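Local atomic coordinates of starch synthase I (Hordeum vulgare, PDB entry 4HLN), a protein that belongs to the starch synthase family of plant glycosyltransferases, built from two Rossmann-like domains that face each other across a cleft, the GT-B fold. Residues 295-300 with 349-354; 355-360 with 623-628; 279-284 with 320-325; 365-370 with 377-382. One frame throughout, in Å; residues are numbered along the deposited sequence.

Interaction 1: 295-300 with 349-354; sequences STLVIH and KGAVVT
Leu297 of strand 294-299 reaches out of the sheet onto helix 347-354, where Ala351 and Val352 receive it. Its CB is the start of the bridge rather than part of it, still 4.7 Å from Ala351 CB. CG swings anti to the backbone N (chi1 171°), which carries both methyl groups outward to the helix. Of the two, CD1 comes to 4.1 Å from Ala351 CB. CD2 does more: it sits 3.8 Å from Ala351 CB and the same 3.8 Å from Val352 CG2, wedged against two consecutive helix residues. Val352 offers the branch that stands beside its own backbone N, and this methyl meets the leucine at a slant. Two residues along the strand, Ile299 CD1 adds a looser touch on Val352 CG2 at 4.4 Å, so that this one valine methyl serves both strand side chains. Everything that meets here is aliphatic and buried. The last turn of the helix is tied separately, by Thr354 OG1 donating to Gly350 O at 2.8 Å. Around the pair, Ala351 also packs on Ser274 and Pro277, while Val352 turns to Leu381 and Leu382 of helix 376-384. Helix and strand run at 138° to each other, their axes 8.7 Å apart. Strands 294-299 and 357-360 are parallel neighbours, and helix 347-354 leads directly into the second of them: this is the helix-on-sheet layer of a beta-alpha-beta crossover, here with a long excursion before the helix, in a Rossmann-like domain.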
loop_
_atom_site.group_PDB
_atom_site.type_symbol
_atom_site.label_atom_id
_atom_site.label_comp_id
_atom_site.label_asym_id
_atom_site.label_seq_id
_atom_site.Cartn_x
_atom_site.Cartn_y
_atom_site.Cartn_z
ATOM N N SER A 295 3.133 -18.542 4.127
ATOM C CA SER A 295 2.674 -17.514 3.193
ATOM C C SER A 295 2.074 -16.293 3.873
ATOM O O SER A 295 1.446 -16.383 4.929
ATOM C CB SER A 295 1.676 -18.088 2.191
ATOM O OG SER A 295 0.542 -18.603 2.859
ATOM N N THR A 296 2.275 -15.147 3.238
ATOM C CA THR A 296 1.743 -13.892 3.724
ATOM C C THR A 296 0.859 -13.268 2.666
ATOM O O THR A 296 1.276 -13.043 1.532
ATOM C CB THR A 296 2.870 -12.915 4.060
ATOM O OG1 THR A 296 3.712 -13.504 5.058
ATOM C CG2 THR A 296 2.300 -11.555 4.558
ATOM N N LEU A 297 -0.372 -12.988 3.043
ATOM C CA LEU A 297 -1.279 -12.337 2.136
ATOM C C LEU A 297 -1.135 -10.826 2.313
ATOM O O LEU A 297 -1.232 -10.316 3.430
ATOM C CB LEU A 297 -2.711 -12.809 2.401
ATOM C CG LEU A 297 -3.795 -12.040 1.651
ATOM C CD1 LEU A 297 -3.629 -12.199 0.131
ATOM C CD2 LEU A 297 -5.158 -12.516 2.130
ATOM N N VAL A 298 -0.863 -10.129 1.211
ATOM C CA VAL A 298 -0.827 -8.671 1.195
ATOM C C VAL A 298 -2.057 -8.138 0.477
ATOM O O VAL A 298 -2.307 -8.463 -0.692
ATOM C CB VAL A 298 0.396 -8.108 0.457
ATOM C CG1 VAL A 298 0.312 -6.588 0.455
ATOM C CG2 VAL A 298 1.698 -8.589 1.084
ATOM N N ILE A 299 -2.815 -7.306 1.182
ATOM C CA ILE A 299 -4.080 -6.817 0.680
ATOM C C ILE A 299 -4.004 -5.316 0.490
ATOM O O ILE A 299 -4.013 -4.556 1.466
ATOM C CB ILE A 299 -5.211 -7.103 1.675
ATOM C CG1 ILE A 299 -5.313 -8.591 1.973
ATOM C CG2 ILE A 299 -6.531 -6.596 1.146
ATOM C CD1 ILE A 299 -6.523 -8.940 2.815
ATOM N N HIS A 300 -3.933 -4.889 -0.765
ATOM C CA HIS A 300 -3.903 -3.470 -1.072
ATOM C C HIS A 300 -5.320 -2.896 -1.220
ATOM O O HIS A 300 -5.546 -1.717 -0.977
ATOM C CB HIS A 300 -3.062 -3.213 -2.320
ATOM C CG HIS A 300 -1.649 -3.687 -2.199
ATOM N ND1 HIS A 300 -1.205 -4.856 -2.783
ATOM C CD2 HIS A 300 -0.586 -3.165 -1.541
ATOM C CE1 HIS A 300 0.075 -5.027 -2.498
ATOM N NE2 HIS A 300 0.474 -4.013 -1.750
ATOM N N LYS A 349 -10.924 -14.310 -0.238
ATOM C CA LYS A 349 -11.464 -14.999 0.917
ATOM C C LYS A 349 -10.699 -16.304 1.187
ATOM O O LYS A 349 -10.356 -16.609 2.325
ATOM C CB LYS A 349 -12.950 -15.281 0.702
ATOM C CG LYS A 349 -13.650 -15.945 1.875
ATOM C CD LYS A 349 -13.675 -17.463 1.747
ATOM C CE LYS A 349 -14.514 -18.118 2.858
ATOM N NZ LYS A 349 -14.651 -19.604 2.697
ATOM N N GLY A 350 -10.452 -17.066 0.125
ATOM C CA GLY A 350 -9.718 -18.317 0.196
ATOM C C GLY A 350 -8.344 -18.168 0.817
ATOM O O GLY A 350 -7.922 -18.997 1.629
ATOM N N ALA A 351 -7.651 -17.099 0.443
ATOM C CA ALA A 351 -6.353 -16.784 1.025
ATOM C C ALA A 351 -6.480 -16.329 2.470
ATOM O O ALA A 351 -5.649 -16.669 3.295
ATOM C CB ALA A 351 -5.657 -15.712 0.219
ATOM N N VAL A 352 -7.507 -15.543 2.777
ATOM C CA VAL A 352 -7.662 -15.027 4.130
ATOM C C VAL A 352 -7.826 -16.204 5.063
ATOM O O VAL A 352 -7.351 -16.214 6.205
ATOM C CB VAL A 352 -8.889 -14.118 4.245
ATOM C CG1 VAL A 352 -9.397 -14.111 5.665
ATOM C CG2 VAL A 352 -8.553 -12.716 3.785
ATOM N N VAL A 353 -8.486 -17.221 4.539
ATOM C CA VAL A 353 -8.756 -18.410 5.303
ATOM C C VAL A 353 -7.523 -19.308 5.492
ATOM O O VAL A 353 -7.426 -19.974 6.500
ATOM C CB VAL A 353 -9.939 -19.171 4.681
ATOM C CG1 VAL A 353 -9.788 -20.667 4.855
ATOM C CG2 VAL A 353 -11.237 -18.667 5.278
ATOM N N THR A 354 -6.576 -19.293 4.553
ATOM C CA THR A 354 -5.453 -20.245 4.558
ATOM C C THR A 354 -4.046 -19.654 4.720
ATOM O O THR A 354 -3.092 -20.384 4.959
ATOM C CB THR A 354 -5.428 -21.070 3.262
ATOM O OG1 THR A 354 -5.388 -20.180 2.130
ATOM C CG2 THR A 354 -6.652 -21.953 3.179
#

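Interaction 2: 355-360 with 623-628; sequences ADRIVT and EWAFVD
Arg357 NH2 donates a hydrogen bond to Asn390 OD1 on the neighbouring strand and packs against Trp624, 3.5 Å from its CE3. The arginine starts from strand 357-360 and is folded back on itself at chi2 (-69°) and chi3 (-54°). This double bend brings the guanidinium up to the six-membered end of the indole, with CE3 over one guanidinium face, offset toward its rim. The two planes are inclined by 39°, so the groups meet at a slant and not as a parallel stack. Lower down the same side chain, the aliphatic part takes over: Arg357 CG rests on Ala625 CB at 3.6 Å. Asp356 CB touches that alanine methyl more loosely, at 4.4 Å, while its carboxylate looks to other partners, OD1 accepting from Tyr631 N and OD2 from Ser295 N. Asp628 OD2 stays 4.6 Å from Arg357 NH1, too far to pair with it, though the opposite charge may still favour the arginine electrostatically. Helix 611-627, near the chain's end, thus lies against the N-terminal domain's sheet. The contact is amphipathic: methylenes meet alanine, and the charged end is flanked by an indole and steered by an amide oxygen, which probably limits its rotation.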
loop_
_atom_site.group_PDB
_atom_site.type_symbol
_atom_site.label_atom_id
_atom_site.label_comp_id
_atom_site.label_asym_id
_atom_site.label_seq_id
_atom_site.Cartn_x
_atom_site.Cartn_y
_atom_site.Cartn_z
ATOM N N ALA A 355 -3.900 -18.350 4.562
ATOM C CA ALA A 355 -2.580 -17.738 4.655
ATOM C C ALA A 355 -2.094 -17.862 6.075
ATOM O O ALA A 355 -2.877 -18.137 6.973
ATOM C CB ALA A 355 -2.638 -16.276 4.255
ATOM N N ASP A 356 -0.807 -17.633 6.292
ATOM C CA ASP A 356 -0.263 -17.749 7.639
ATOM C C ASP A 356 -0.266 -16.417 8.377
ATOM O O ASP A 356 -0.715 -16.342 9.517
ATOM C CB ASP A 356 1.115 -18.404 7.596
ATOM C CG ASP A 356 1.053 -19.813 7.019
ATOM O OD1 ASP A 356 0.149 -20.579 7.428
ATOM O OD2 ASP A 356 1.871 -20.144 6.133
ATOM N N ARG A 357 0.218 -15.374 7.713
ATOM C CA ARG A 357 0.091 -14.015 8.213
ATOM C C ARG A 357 -0.672 -13.174 7.186
ATOM O O ARG A 357 -0.765 -13.553 6.026
ATOM C CB ARG A 357 1.470 -13.388 8.452
ATOM C CG ARG A 357 2.406 -14.148 9.375
ATOM C CD ARG A 357 1.948 -14.152 10.798
ATOM N NE ARG A 357 1.713 -12.813 11.324
ATOM C CZ ARG A 357 1.571 -12.545 12.619
ATOM N NH1 ARG A 357 1.667 -13.535 13.514
ATOM N NH2 ARG A 357 1.346 -11.292 13.019
ATOM N N ILE A 358 -1.204 -12.030 7.610
ATOM C CA ILE A 358 -1.919 -11.137 6.707
ATOM C C ILE A 358 -1.532 -9.686 6.915
ATOM O O ILE A 358 -1.653 -9.152 8.017
ATOM C CB ILE A 358 -3.438 -11.228 6.902
ATOM C CG1 ILE A 358 -3.914 -12.654 6.637
ATOM C CG2 ILE A 358 -4.162 -10.205 5.996
ATOM C CD1 ILE A 358 -5.335 -12.883 6.924
ATOM N N VAL A 359 -1.076 -9.052 5.845
ATOM C CA VAL A 359 -0.768 -7.632 5.864
ATOM C C VAL A 359 -1.822 -6.901 5.043
ATOM O O VAL A 359 -2.001 -7.163 3.855
ATOM C CB VAL A 359 0.625 -7.365 5.273
ATOM C CG1 VAL A 359 0.882 -5.875 5.165
ATOM C CG2 VAL A 359 1.697 -8.047 6.122
ATOM N N THR A 360 -2.527 -5.976 5.670
ATOM C CA THR A 360 -3.716 -5.443 5.030
ATOM C C THR A 360 -3.858 -3.936 5.154
ATOM O O THR A 360 -3.561 -3.359 6.195
ATOM C CB THR A 360 -4.967 -6.128 5.593
ATOM O OG1 THR A 360 -6.125 -5.352 5.277
ATOM C CG2 THR A 360 -4.850 -6.266 7.098
ATOM N N GLU A 623 9.153 -14.086 10.541
ATOM C CA GLU A 623 9.688 -14.911 11.612
ATOM C C GLU A 623 8.574 -15.522 12.445
ATOM O O GLU A 623 8.574 -16.741 12.701
ATOM C CB GLU A 623 10.703 -14.149 12.454
ATOM C CG GLU A 623 12.045 -14.046 11.723
ATOM C CD GLU A 623 12.473 -15.381 11.068
ATOM O OE1 GLU A 623 12.299 -16.454 11.701
ATOM O OE2 GLU A 623 12.975 -15.360 9.917
ATOM N N TRP A 624 7.611 -14.687 12.829
ATOM C CA TRP A 624 6.392 -15.191 13.440
ATOM C C TRP A 624 5.746 -16.301 12.607
ATOM O O TRP A 624 5.296 -17.300 13.159
ATOM C CB TRP A 624 5.403 -14.072 13.615
ATOM C CG TRP A 624 5.832 -13.089 14.599
ATOM C CD1 TRP A 624 6.647 -13.302 15.670
ATOM C CD2 TRP A 624 5.481 -11.709 14.623
ATOM N NE1 TRP A 624 6.821 -12.131 16.370
ATOM C CE2 TRP A 624 6.113 -11.137 15.745
ATOM C CE3 TRP A 624 4.691 -10.901 13.807
ATOM C CZ2 TRP A 624 5.973 -9.791 16.073
ATOM C CZ3 TRP A 624 4.557 -9.560 14.131
ATOM C CH2 TRP A 624 5.196 -9.021 15.253
ATOM N N ALA A 625 5.703 -16.138 11.288
ATOM C CA ALA A 625 5.039 -17.132 10.457
ATOM C C ALA A 625 5.757 -18.458 10.520
ATOM O O ALA A 625 5.121 -19.514 10.612
ATOM C CB ALA A 625 4.928 -16.667 9.019
ATOM N N PHE A 626 7.087 -18.400 10.470
ATOM C CA PHE A 626 7.891 -19.616 10.433
ATOM C C PHE A 626 7.875 -20.324 11.768
ATOM O O PHE A 626 7.794 -21.543 11.829
ATOM C CB PHE A 626 9.325 -19.316 10.026
ATOM C CG PHE A 626 9.507 -19.160 8.554
ATOM C CD1 PHE A 626 9.300 -20.230 7.705
ATOM C CD2 PHE A 626 9.882 -17.942 8.014
ATOM C CE1 PHE A 626 9.469 -20.099 6.341
ATOM C CE2 PHE A 626 10.050 -17.799 6.654
ATOM C CZ PHE A 626 9.850 -18.885 5.816
ATOM N N VAL A 627 7.938 -19.546 12.838
ATOM C CA VAL A 627 7.898 -20.107 14.179
ATOM C C VAL A 627 6.593 -20.870 14.454
ATOM O O VAL A 627 6.612 -21.916 15.101
ATOM C CB VAL A 627 8.106 -19.017 15.235
ATOM C CG1 VAL A 627 7.657 -19.520 16.588
ATOM C CG2 VAL A 627 9.573 -18.568 15.254
ATOM N N ASP A 628 5.472 -20.361 13.943
ATOM C CA ASP A 628 4.176 -21.010 14.136
ATOM C C ASP A 628 3.867 -22.117 13.116
ATOM O O ASP A 628 4.508 -22.230 12.068
ATOM C CB ASP A 628 3.054 -19.972 14.156
ATOM C CG ASP A 628 3.254 -18.914 15.239
ATOM O OD1 ASP A 628 3.861 -19.253 16.281
ATOM O OD2 ASP A 628 2.817 -17.746 15.048
#

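Interaction 3: 279-284 with 320-325; sequences LLAAKY and PEWYGA
A beta-alpha-beta helix of the N-terminal Rossmann-like domain, 276-284, which links the adjacent parallel strands 264-269 and 294-299, is met here by Trp322 laid against Ala281 and Ala282. The tryptophan ends a short 3-10 turn, 320-322, in the excursion that joins strands 307-309 and 327-329 of a small antiparallel sheet. Its CG stands beside the backbone N (chi1 -76°), and with chi2 at 97° the indole is turned broadside to the helix. Both partners are alanines, small enough for the flat ring to lie close to the helix backbone, and the nearest CA atoms, those of Ala282 and Trp322, are 7.2 Å apart. Ala281 takes the six-membered end of the indole: its CB is 3.8 Å from Trp322 CH2, and its carbonyl O lies 3.5 Å from Trp322 CZ2, approaching obliquely. Tyr313 packs against the tryptophan as well, tying it to its own excursion. The two alanines lie within a wider pi-type turn, 280-284, where Tyr284 N makes weak bonds to Leu279 O and Leu280 O. The contact's central element is a CH-pi interaction: Ala282 CB sits over the face of the five-membered ring of Trp322, 3.4 Å from its centroid and 12° off the ring normal.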
loop_
_atom_site.group_PDB
_atom_site.type_symbol
_atom_site.label_atom_id
_atom_site.label_comp_id
_atom_site.label_asym_id
_atom_site.label_seq_id
_atom_site.Cartn_x
_atom_site.Cartn_y
_atom_site.Cartn_z
ATOM N N LEU A 279 -3.361 -23.744 -2.668
ATOM C CA LEU A 279 -2.593 -24.796 -3.310
ATOM C C LEU A 279 -1.620 -25.438 -2.332
ATOM O O LEU A 279 -1.578 -26.671 -2.199
ATOM C CB LEU A 279 -1.849 -24.247 -4.531
ATOM C CG LEU A 279 -2.813 -23.899 -5.666
ATOM C CD1 LEU A 279 -2.098 -23.305 -6.883
ATOM C CD2 LEU A 279 -3.667 -25.133 -6.041
ATOM N N LEU A 280 -0.837 -24.610 -1.647
ATOM C CA LEU A 280 0.121 -25.146 -0.687
ATOM C C LEU A 280 -0.582 -26.119 0.251
ATOM O O LEU A 280 -0.131 -27.245 0.459
ATOM C CB LEU A 280 0.753 -24.023 0.119
ATOM C CG LEU A 280 1.597 -23.064 -0.706
ATOM C CD1 LEU A 280 2.129 -21.954 0.168
ATOM C CD2 LEU A 280 2.722 -23.810 -1.388
ATOM N N ALA A 281 -1.712 -25.677 0.787
ATOM C CA ALA A 281 -2.454 -26.447 1.771
ATOM C C ALA A 281 -3.184 -27.674 1.198
ATOM O O ALA A 281 -3.341 -28.693 1.875
ATOM C CB ALA A 281 -3.420 -25.539 2.495
ATOM N N ALA A 282 -3.607 -27.591 -0.054
ATOM C CA ALA A 282 -4.447 -28.630 -0.634
ATOM C C ALA A 282 -3.640 -29.639 -1.449
ATOM O O ALA A 282 -3.869 -30.846 -1.381
ATOM C CB ALA A 282 -5.549 -27.986 -1.500
ATOM N N LYS A 283 -2.699 -29.128 -2.231
ATOM C CA LYS A 283 -1.994 -29.940 -3.198
ATOM C C LYS A 283 -0.600 -30.394 -2.727
ATOM O O LYS A 283 -0.155 -31.471 -3.100
ATOM C CB LYS A 283 -1.953 -29.194 -4.541
ATOM C CG LYS A 283 -0.784 -29.532 -5.461
ATOM C CD LYS A 283 -1.013 -28.943 -6.863
ATOM C CE LYS A 283 0.128 -29.243 -7.825
ATOM N NZ LYS A 283 0.474 -30.688 -7.827
ATOM N N TYR A 284 0.074 -29.604 -1.887
ATOM C CA TYR A 284 1.463 -29.919 -1.524
ATOM C C TYR A 284 1.701 -30.476 -0.116
ATOM O O TYR A 284 2.283 -31.549 0.040
ATOM C CB TYR A 284 2.373 -28.720 -1.769
ATOM C CG TYR A 284 2.430 -28.293 -3.222
ATOM C CD1 TYR A 284 3.337 -28.871 -4.098
ATOM C CD2 TYR A 284 1.576 -27.309 -3.720
ATOM C CE1 TYR A 284 3.401 -28.494 -5.436
ATOM C CE2 TYR A 284 1.633 -26.920 -5.052
ATOM C CZ TYR A 284 2.558 -27.518 -5.905
ATOM O OH TYR A 284 2.643 -27.150 -7.228
ATOM N N PRO A 320 -12.572 -31.705 -3.991
ATOM C CA PRO A 320 -13.902 -31.280 -3.545
ATOM C C PRO A 320 -14.004 -30.783 -2.099
ATOM O O PRO A 320 -14.838 -29.918 -1.845
ATOM C CB PRO A 320 -14.733 -32.551 -3.727
ATOM C CG PRO A 320 -14.031 -33.278 -4.849
ATOM C CD PRO A 320 -12.590 -33.077 -4.527
ATOM N N GLU A 321 -13.197 -31.315 -1.184
ATOM C CA GLU A 321 -13.290 -30.981 0.242
ATOM C C GLU A 321 -12.887 -29.551 0.476
ATOM O O GLU A 321 -13.239 -28.948 1.499
ATOM C CB GLU A 321 -12.367 -31.871 1.087
ATOM C CG GLU A 321 -12.321 -33.317 0.641
ATOM C CD GLU A 321 -11.335 -33.535 -0.489
ATOM O OE1 GLU A 321 -10.142 -33.204 -0.299
ATOM O OE2 GLU A 321 -11.751 -34.030 -1.562
ATOM N N TRP A 322 -12.138 -29.018 -0.483
ATOM C CA TRP A 322 -11.598 -27.669 -0.370
ATOM C C TRP A 322 -12.568 -26.570 -0.746
ATOM O O TRP A 322 -12.298 -25.400 -0.494
ATOM C CB TRP A 322 -10.280 -27.533 -1.134
ATOM C CG TRP A 322 -9.215 -28.169 -0.357
ATOM C CD1 TRP A 322 -8.726 -29.427 -0.521
ATOM C CD2 TRP A 322 -8.543 -27.616 0.780
ATOM N NE1 TRP A 322 -7.761 -29.680 0.422
ATOM C CE2 TRP A 322 -7.630 -28.588 1.236
ATOM C CE3 TRP A 322 -8.607 -26.383 1.442
ATOM C CZ2 TRP A 322 -6.790 -28.374 2.334
ATOM C CZ3 TRP A 322 -7.766 -26.167 2.531
ATOM C CH2 TRP A 322 -6.866 -27.157 2.963
ATOM N N TYR A 323 -13.699 -26.957 -1.322
ATOM C CA TYR A 323 -14.740 -26.003 -1.657
ATOM C C TYR A 323 -15.007 -25.034 -0.504
ATOM O O TYR A 323 -15.073 -23.832 -0.719
ATOM C CB TYR A 323 -16.021 -26.717 -2.093
ATOM C CG TYR A 323 -17.152 -25.770 -2.385
ATOM C CD1 TYR A 323 -17.015 -24.780 -3.346
ATOM C CD2 TYR A 323 -18.361 -25.856 -1.695
ATOM C CE1 TYR A 323 -18.054 -23.885 -3.617
ATOM C CE2 TYR A 323 -19.406 -24.977 -1.962
ATOM C CZ TYR A 323 -19.243 -23.993 -2.926
ATOM O OH TYR A 323 -20.260 -23.107 -3.195
ATOM N N GLY A 324 -15.118 -25.533 0.722
ATOM C CA GLY A 324 -15.397 -24.651 1.852
ATOM C C GLY A 324 -14.462 -23.451 2.026
ATOM O O GLY A 324 -14.835 -22.419 2.590
ATOM N N ALA A 325 -13.226 -23.583 1.566
ATOM C CA ALA A 325 -12.252 -22.523 1.755
ATOM C C ALA A 325 -12.542 -21.375 0.805
ATOM O O ALA A 325 -12.296 -20.211 1.122
ATOM C CB ALA A 325 -10.864 -23.049 1.508
#

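Interaction 4: 365-370 with 377-382; sequences YSWEVT and GLNELL
Helices 367-374 and 376-384 follow each other almost without a break and come nearest at Thr370 and Asn379, whose CA atoms are 6.5 Å apart. This helical pair of the Rossmann-like N-terminal domain is joined by an amide-on-indole stack. Trp367 sends its ring along the flank of the second helix, CG anti to the backbone N (chi1 179°), and the carboxamide of Asn379 lies beneath it. Ring and amide planes are only 20° apart, and ND2 stands 3.5 Å from the indole plane, over its centre. The amide oxygen lies under the six-membered end, with OD1 3.7 Å from Trp367 CZ3. The opposite face of the same amide is covered by Thr370, whose CG2 lies 3.5 Å from Asn379 CG, so the carboxamide is sandwiched between an aromatic ring and a methyl group. Thr371 OG1 accepts a hydrogen bond from ND2, which fixes the amide's rotation further. The same Thr370 methyl extends the contact inward, with CG2 at 4.5 Å from Leu382 CD1. Nearer the protein surface, Glu380 meets the indole at its edge and not its face, in the ring plane, bringing CG to 3.6 Å from Trp367 CH2. Ahead of the first helix, Tyr365 packs on Phe524 and His544 in the C-terminal half of the chain. The helix itself begins with an N-cap, in which Ser366 OG accepts from Val369 N at 3.2 Å, with an N-H...O angle of 157°.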
loop_
_atom_site.group_PDB
_atom_site.type_symbol
_atom_site.label_atom_id
_atom_site.label_comp_id
_atom_site.label_asym_id
_atom_site.label_seq_id
_atom_site.Cartn_x
_atom_site.Cartn_y
_atom_site.Cartn_z
ATOM N N TYR A 365 -7.572 1.442 9.759
ATOM C CA TYR A 365 -8.911 2.030 9.593
ATOM C C TYR A 365 -9.973 1.412 10.491
ATOM O O TYR A 365 -9.770 0.362 11.085
ATOM C CB TYR A 365 -9.382 1.953 8.139
ATOM C CG TYR A 365 -8.547 2.767 7.201
ATOM C CD1 TYR A 365 -8.824 4.112 6.994
ATOM C CD2 TYR A 365 -7.461 2.204 6.538
ATOM C CE1 TYR A 365 -8.055 4.882 6.135
ATOM C CE2 TYR A 365 -6.684 2.957 5.672
ATOM C CZ TYR A 365 -6.984 4.296 5.476
ATOM O OH TYR A 365 -6.224 5.057 4.619
ATOM N N SER A 366 -11.121 2.068 10.557
ATOM C CA SER A 366 -12.197 1.651 11.450
ATOM C C SER A 366 -12.969 0.476 10.882
ATOM O O SER A 366 -12.928 0.219 9.680
ATOM C CB SER A 366 -13.165 2.810 11.654
ATOM O OG SER A 366 -13.741 3.178 10.406
ATOM N N TRP A 367 -13.697 -0.216 11.751
ATOM C CA TRP A 367 -14.592 -1.285 11.320
ATOM C C TRP A 367 -15.499 -0.809 10.178
ATOM O O TRP A 367 -15.668 -1.482 9.155
ATOM C CB TRP A 367 -15.450 -1.768 12.495
ATOM C CG TRP A 367 -16.425 -2.851 12.109
ATOM C CD1 TRP A 367 -17.667 -2.686 11.536
ATOM C CD2 TRP A 367 -16.237 -4.268 12.247
ATOM N NE1 TRP A 367 -18.257 -3.914 11.319
ATOM C CE2 TRP A 367 -17.402 -4.899 11.745
ATOM C CE3 TRP A 367 -15.198 -5.064 12.746
ATOM C CZ2 TRP A 367 -17.555 -6.286 11.734
ATOM C CZ3 TRP A 367 -15.351 -6.443 12.734
ATOM C CH2 TRP A 367 -16.521 -7.040 12.232
ATOM N N GLU A 368 -16.068 0.371 10.374
ATOM C CA GLU A 368 -17.037 0.953 9.464
ATOM C C GLU A 368 -16.451 1.159 8.075
ATOM O O GLU A 368 -17.100 0.867 7.070
ATOM C CB GLU A 368 -17.543 2.288 10.035
ATOM C CG GLU A 368 -18.247 2.188 11.410
ATOM C CD GLU A 368 -17.358 1.675 12.567
ATOM O OE1 GLU A 368 -16.114 1.834 12.527
ATOM O OE2 GLU A 368 -17.922 1.111 13.536
ATOM N N VAL A 369 -15.228 1.674 8.021
ATOM C CA VAL A 369 -14.576 1.923 6.740
ATOM C C VAL A 369 -14.302 0.597 6.034
ATOM O O VAL A 369 -14.623 0.426 4.853
ATOM C CB VAL A 369 -13.270 2.730 6.910
ATOM C CG1 VAL A 369 -12.494 2.782 5.607
ATOM C CG2 VAL A 369 -13.583 4.134 7.385
ATOM N N THR A 370 -13.723 -0.346 6.770
ATOM C CA THR A 370 -13.440 -1.662 6.225
ATOM C C THR A 370 -14.713 -2.330 5.692
ATOM O O THR A 370 -14.710 -2.924 4.609
ATOM C CB THR A 370 -12.777 -2.558 7.262
ATOM O OG1 THR A 370 -11.517 -1.990 7.645
ATOM C CG2 THR A 370 -12.544 -3.932 6.683
ATOM N N GLY A 377 -19.160 -9.243 5.494
ATOM C CA GLY A 377 -18.808 -10.656 5.531
ATOM C C GLY A 377 -17.301 -10.802 5.636
ATOM O O GLY A 377 -16.762 -11.489 6.515
ATOM N N LEU A 378 -16.612 -10.121 4.733
ATOM C CA LEU A 378 -15.171 -10.172 4.698
ATOM C C LEU A 378 -14.571 -9.578 5.964
ATOM O O LEU A 378 -13.570 -10.064 6.466
ATOM C CB LEU A 378 -14.644 -9.419 3.474
ATOM C CG LEU A 378 -13.149 -9.656 3.216
ATOM C CD1 LEU A 378 -12.854 -11.146 3.079
ATOM C CD2 LEU A 378 -12.682 -8.913 1.984
ATOM N N ASN A 379 -15.178 -8.518 6.476
ATOM C CA ASN A 379 -14.649 -7.864 7.658
ATOM C C ASN A 379 -14.636 -8.787 8.886
ATOM O O ASN A 379 -13.664 -8.831 9.640
ATOM C CB ASN A 379 -15.427 -6.589 7.944
ATOM C CG ASN A 379 -14.660 -5.627 8.823
ATOM O OD1 ASN A 379 -13.672 -6.000 9.459
ATOM N ND2 ASN A 379 -15.110 -4.376 8.863
ATOM N N GLU A 380 -15.713 -9.528 9.085
ATOM C CA GLU A 380 -15.769 -10.454 10.200
ATOM C C GLU A 380 -14.745 -11.572 10.033
ATOM O O GLU A 380 -14.139 -12.040 11.000
ATOM C CB GLU A 380 -17.183 -11.001 10.357
ATOM C CG GLU A 380 -18.079 -10.061 11.138
ATOM C CD GLU A 380 -19.515 -10.083 10.658
ATOM O OE1 GLU A 380 -20.330 -9.300 11.197
ATOM O OE2 GLU A 380 -19.825 -10.878 9.740
ATOM N N LEU A 381 -14.543 -11.981 8.791
ATOM C CA LEU A 381 -13.547 -12.989 8.473
ATOM C C LEU A 381 -12.156 -12.509 8.874
ATOM O O LEU A 381 -11.442 -13.190 9.595
ATOM C CB LEU A 381 -13.580 -13.274 6.982
ATOM C CG LEU A 381 -13.030 -14.636 6.604
ATOM C CD1 LEU A 381 -13.732 -15.696 7.424
ATOM C CD2 LEU A 381 -13.248 -14.864 5.130
ATOM N N LEU A 382 -11.783 -11.327 8.397
ATOM C CA LEU A 382 -10.539 -10.697 8.786
ATOM C C LEU A 382 -10.366 -10.635 10.289
ATOM O O LEU A 382 -9.330 -11.048 10.812
ATOM C CB LEU A 382 -10.448 -9.281 8.234
ATOM C CG LEU A 382 -10.230 -9.143 6.732
ATOM C CD1 LEU A 382 -10.153 -7.679 6.357
ATOM C CD2 LEU A 382 -8.985 -9.866 6.278
#

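In the fold
Interactions 1 and 2 share the large mixed sheet of the N-terminal domain: strands 294-299 and 357-360 are neighbours in it, and the centres of the two contacts lie about 10 Å apart. Helix 347-354 of interaction 1 is central, touching interaction 3 through Lys349 and Val353 and interaction 4 through Lys349 and Val352; interaction 1 is about 14 Å from each, centre to centre. The centres of interactions 3 and 4 are about 25 Å apart, and the two do not touch. Along the chain, interactions 1 and 3 interleave, whereas interaction 4 is nested inside the long loop closed by interaction 2. That loop includes the second Rossmann-like domain, so interaction 2 brings the chain's final helix back to the first.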